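Local atomic coordinates of alanine racemase (Enterococcus faecalis, PDB entry 3E6E), a protein that belongs to the alanine racemase family, whose members join an N-terminal TIM-barrel domain to a C-terminal domain built mainly of beta strands. Residues G165-A173 with Q184-L192. The protein carries 1 engineered substitution. Residues are numbered along the deposited sequence; the frame is centred on the assembly and turned at random.
With DCS (D-[3-hydroxy-2-methyl-5-phosphonooxymethyl-pyridin-4-ylmethyl]-N,O-cycloserylamide), chain D.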
loop_
_atom_site.group_PDB
_atom_site.type_symbol
_atom_site.label_atom_id
_atom_site.label_comp_id
_atom_site.label_asym_id
_atom_site.label_seq_id
_atom_site.Cartn_x
_atom_site.Cartn_y
_atom_site.Cartn_z
ATOM N N GLY A 165 2.068 -25.449 21.835
ATOM C CA GLY A 165 3.168 -24.704 22.422
ATOM C C GLY A 165 2.866 -23.422 23.162
ATOM O O GLY A 165 1.722 -22.994 23.260
ATOM N N ILE A 166 3.917 -22.834 23.719
ATOM C CA ILE A 166 3.829 -21.563 24.421
ATOM C C ILE A 166 4.892 -20.694 23.773
ATOM O O ILE A 166 5.881 -21.188 23.228
ATOM C CB ILE A 166 4.179 -21.642 25.942
ATOM C CG1 ILE A 166 4.525 -23.068 26.338
ATOM C CG2 ILE A 166 3.050 -21.084 26.780
ATOM C CD1 ILE A 166 5.983 -23.378 26.152
ATOM N N PHE A 167 4.687 -19.391 23.840
ATOM C CA PHE A 167 5.632 -18.455 23.264
ATOM C C PHE A 167 5.280 -17.040 23.669
ATOM O O PHE A 167 4.176 -16.762 24.163
ATOM C CB PHE A 167 5.589 -18.542 21.742
ATOM C CG PHE A 167 4.331 -18.001 21.153
ATOM C CD1 PHE A 167 4.325 -16.782 20.482
ATOM C CD2 PHE A 167 3.142 -18.696 21.292
ATOM C CE1 PHE A 167 3.138 -16.262 19.955
ATOM C CE2 PHE A 167 1.957 -18.191 20.774
ATOM C CZ PHE A 167 1.951 -16.971 20.103
ATOM N N THR A 168 6.243 -16.155 23.460
ATOM C CA THR A 168 6.050 -14.746 23.720
ATOM C C THR A 168 6.786 -13.982 22.616
ATOM O O THR A 168 7.420 -14.585 21.738
ATOM C CB THR A 168 6.583 -14.328 25.074
ATOM O OG1 THR A 168 6.067 -13.032 25.382
ATOM C CG2 THR A 168 8.094 -14.261 25.059
ATOM N N HIS A 169 6.713 -12.661 22.648
ATOM C CA HIS A 169 7.349 -11.890 21.606
ATOM C C HIS A 169 8.105 -10.732 22.217
ATOM O O HIS A 169 7.609 -10.061 23.111
ATOM C CB HIS A 169 6.282 -11.391 20.624
ATOM C CG HIS A 169 6.848 -10.708 19.415
ATOM N ND1 HIS A 169 7.644 -11.358 18.492
ATOM C CD2 HIS A 169 6.783 -9.417 19.010
ATOM C CE1 HIS A 169 8.045 -10.495 17.577
ATOM N NE2 HIS A 169 7.537 -9.312 17.869
ATOM N N PHE A 170 9.316 -10.501 21.742
ATOM C CA PHE A 170 10.115 -9.411 22.272
ATOM C C PHE A 170 9.836 -8.078 21.567
ATOM O O PHE A 170 9.447 -8.060 20.387
ATOM C CB PHE A 170 11.584 -9.781 22.158
ATOM C CG PHE A 170 11.985 -10.932 23.039
ATOM C CD1 PHE A 170 12.236 -10.730 24.391
ATOM C CD2 PHE A 170 12.146 -12.208 22.506
ATOM C CE1 PHE A 170 12.653 -11.776 25.195
ATOM C CE2 PHE A 170 12.560 -13.261 23.312
ATOM C CZ PHE A 170 12.818 -13.044 24.658
ATOM N N SER A 171 10.033 -6.975 22.289
ATOM C CA SER A 171 9.790 -5.663 21.717
ATOM C C SER A 171 11.058 -4.853 21.540
ATOM O O SER A 171 11.046 -3.835 20.857
ATOM C CB SER A 171 8.818 -4.868 22.587
ATOM O OG SER A 171 9.397 -4.519 23.837
ATOM N N THR A 172 12.150 -5.310 22.148
ATOM C CA THR A 172 13.429 -4.605 22.076
ATOM C C THR A 172 14.613 -5.485 21.718
ATOM O O THR A 172 15.750 -5.115 21.980
ATOM C CB THR A 172 13.765 -3.929 23.428
ATOM O OG1 THR A 172 13.760 -4.916 24.466
ATOM C CG2 THR A 172 12.746 -2.861 23.753
ATOM N N ALA A 173 14.359 -6.636 21.106
ATOM C CA ALA A 173 15.435 -7.563 20.753
ATOM C C ALA A 173 16.445 -7.011 19.764
ATOM O O ALA A 173 17.579 -7.476 19.717
ATOM C CB ALA A 173 14.850 -8.852 20.208
ATOM N N GLN A 184 11.980 -9.210 29.751
ATOM C CA GLN A 184 10.983 -10.087 29.144
ATOM C C GLN A 184 11.401 -11.535 29.294
ATOM O O GLN A 184 10.590 -12.383 29.631
ATOM C CB GLN A 184 10.766 -9.753 27.664
ATOM C CG GLN A 184 10.041 -8.427 27.441
ATOM C CD GLN A 184 9.624 -8.223 26.002
ATOM O OE1 GLN A 184 8.780 -8.952 25.480
ATOM N NE2 GLN A 184 10.216 -7.224 25.352
ATOM N N ALA A 185 12.673 -11.815 29.055
ATOM C CA ALA A 185 13.166 -13.174 29.189
ATOM C C ALA A 185 12.869 -13.672 30.610
ATOM O O ALA A 185 12.417 -14.807 30.808
ATOM C CB ALA A 185 14.659 -13.212 28.908
ATOM N N GLY A 186 13.120 -12.808 31.589
ATOM C CA GLY A 186 12.862 -13.159 32.970
ATOM C C GLY A 186 11.413 -13.560 33.192
ATOM O O GLY A 186 11.138 -14.676 33.626
ATOM N N ARG A 187 10.484 -12.660 32.885
ATOM C CA ARG A 187 9.063 -12.933 33.055
ATOM C C ARG A 187 8.633 -14.223 32.362
ATOM O O ARG A 187 7.738 -14.919 32.836
ATOM C CB ARG A 187 8.216 -11.772 32.516
ATOM C CG ARG A 187 8.329 -10.449 33.281
ATOM C CD ARG A 187 7.410 -9.385 32.666
ATOM N NE ARG A 187 7.542 -8.074 33.309
ATOM C CZ ARG A 187 6.854 -6.987 32.955
ATOM N NH1 ARG A 187 5.980 -7.044 31.956
ATOM N NH2 ARG A 187 7.029 -5.843 33.607
ATOM N N PHE A 188 9.262 -14.548 31.238
ATOM C CA PHE A 188 8.891 -15.757 30.519
ATOM C C PHE A 188 9.494 -16.981 31.181
ATOM O O PHE A 188 9.063 -18.108 30.927
ATOM C CB PHE A 188 9.345 -15.697 29.059
ATOM C CG PHE A 188 8.791 -16.813 28.216
ATOM C CD1 PHE A 188 7.428 -16.890 27.952
ATOM C CD2 PHE A 188 9.622 -17.797 27.714
ATOM C CE1 PHE A 188 6.908 -17.936 27.202
ATOM C CE2 PHE A 188 9.112 -18.842 26.966
ATOM C CZ PHE A 188 7.759 -18.915 26.709
ATOM N N LYS A 189 10.508 -16.768 32.013
ATOM C CA LYS A 189 11.121 -17.886 32.712
ATOM C C LYS A 189 10.134 -18.271 33.807
ATOM O O LYS A 189 9.814 -19.444 33.991
ATOM C CB LYS A 189 12.467 -17.495 33.328
ATOM C CG LYS A 189 13.329 -18.701 33.660
ATOM C CD LYS A 189 14.664 -18.361 34.332
ATOM C CE LYS A 189 15.675 -17.702 33.385
ATOM N NZ LYS A 189 15.530 -16.210 33.238
ATOM N N ALA A 190 9.625 -17.258 34.502
ATOM C CA ALA A 190 8.668 -17.462 35.575
ATOM C C ALA A 190 7.481 -18.265 35.076
ATOM O O ALA A 190 7.095 -19.270 35.676
ATOM C CB ALA A 190 8.197 -16.122 36.106
ATOM N N VAL A 191 6.923 -17.825 33.967
ATOM C CA VAL A 191 5.754 -18.453 33.363
ATOM C C VAL A 191 5.961 -19.954 33.195
ATOM O O VAL A 191 5.104 -20.757 33.616
ATOM C CB VAL A 191 5.425 -17.833 31.993
ATOM C CG1 VAL A 191 4.267 -18.570 31.340
ATOM C CG2 VAL A 191 5.109 -16.353 32.140
ATOM N N LEU A 192 7.037 -20.331 32.535
ATOM C CA LEU A 192 7.340 -21.732 32.287
ATOM C C LEU A 192 7.716 -22.448 33.579
ATOM O O LEU A 192 7.681 -23.684 33.644
ATOM C CB LEU A 192 8.492 -21.858 31.278
ATOM C CG LEU A 192 8.284 -21.250 29.887
ATOM C CD1 LEU A 192 9.463 -21.604 28.998
ATOM C CD2 LEU A 192 7.000 -21.777 29.281
HETATM N N1 DCS D . 6.572 -13.498 15.880
HETATM C C2 DCS D . 5.441 -12.645 16.102
HETATM C C2A DCS D . 4.442 -12.940 17.205
HETATM C C3 DCS D . 5.300 -11.530 15.268
HETATM O O3 DCS D . 4.260 -10.678 15.409
HETATM C C4 DCS D . 6.293 -11.300 14.231
HETATM C C4A DCS D . 6.156 -10.092 13.325
HETATM C C5 DCS D . 7.412 -12.234 14.092
HETATM C C6 DCS D . 7.517 -13.301 14.913
HETATM C C5A DCS D . 8.494 -12.077 13.053
HETATM O O4P DCS D . 9.254 -10.905 13.360
HETATM P P DCS D . 10.495 -10.364 12.522
HETATM O O1P DCS D . 11.509 -11.401 12.569
HETATM O O2P DCS D . 10.057 -10.082 11.159
HETATM O O3P DCS D . 10.974 -9.153 13.179
HETATM N N DCS D . 6.135 -8.817 14.149
HETATM C CA DCS D . 6.015 -7.563 13.532
HETATM C C DCS D . 4.834 -6.763 13.503
HETATM O O DCS D . 3.625 -7.102 14.037
HETATM N ND DCS D . 5.104 -5.643 12.878
HETATM O OG DCS D . 6.426 -5.668 12.483
HETATM C CB DCS D . 6.972 -6.837 12.880
#
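Phe-188 packs against Phe-167 and Thr-168 where helix 179-193 covers strand 165-167 and the loop after it, the first two elements of a beta-alpha-beta unit of the TIM barrel. The short strand and helix segments run roughly antiparallel, at 153°, with axes 10.4 Å apart, the spacing of a barrel helix packed outside its strand. From CB, which points at the strand side, the Phe-188 chain leaves with CG anti to the backbone N (chi1 -170°), and this sends the ring up against the chain of Phe-167 and Thr-168. Phe-188 CG sits 4.1 Å from Thr-168 CG2, whose methyl lies over one face of the ring. Next along the rim, Phe-188 CD1 meets Thr-168 CB at 3.9 Å. Phe-188 CE1 then comes to 4.0 Å from the carbonyl carbon Phe-167 C. At the tip, Phe-188 CZ rests 4.1 Å from Phe-167 CA. The opposite face is covered near its rim by Leu-192 CG, one helical turn on, so the ring is held between two aliphatic groups. Beyond it, Leu-192 CD2 touches Ile-166 CD1 at 3.7 Å. The Thr-168 hydroxyl, meanwhile, hydrogen-bonds Val-133 O and Thr-135 OG1.

Toward the start of the helix segment, the Phe-170 and Gln-184 side chains run antiparallel alongside each other. Phe-170 CD1 and CE1 both lie 3.7 Å from Gln-184 CB, and the ring also stacks with Phe-181. Between Thr-168 and Phe-170 in sequence, His-169 has its CB directed away from the helix, and its ring belongs to the ligand pocket. There NE2 hydrogen-bonds Tyr-267 OH of the second subunit, and one imidazole face lies over the pyridine ring of DCS, His-169 ND1 being 3.5 Å from DCS C2.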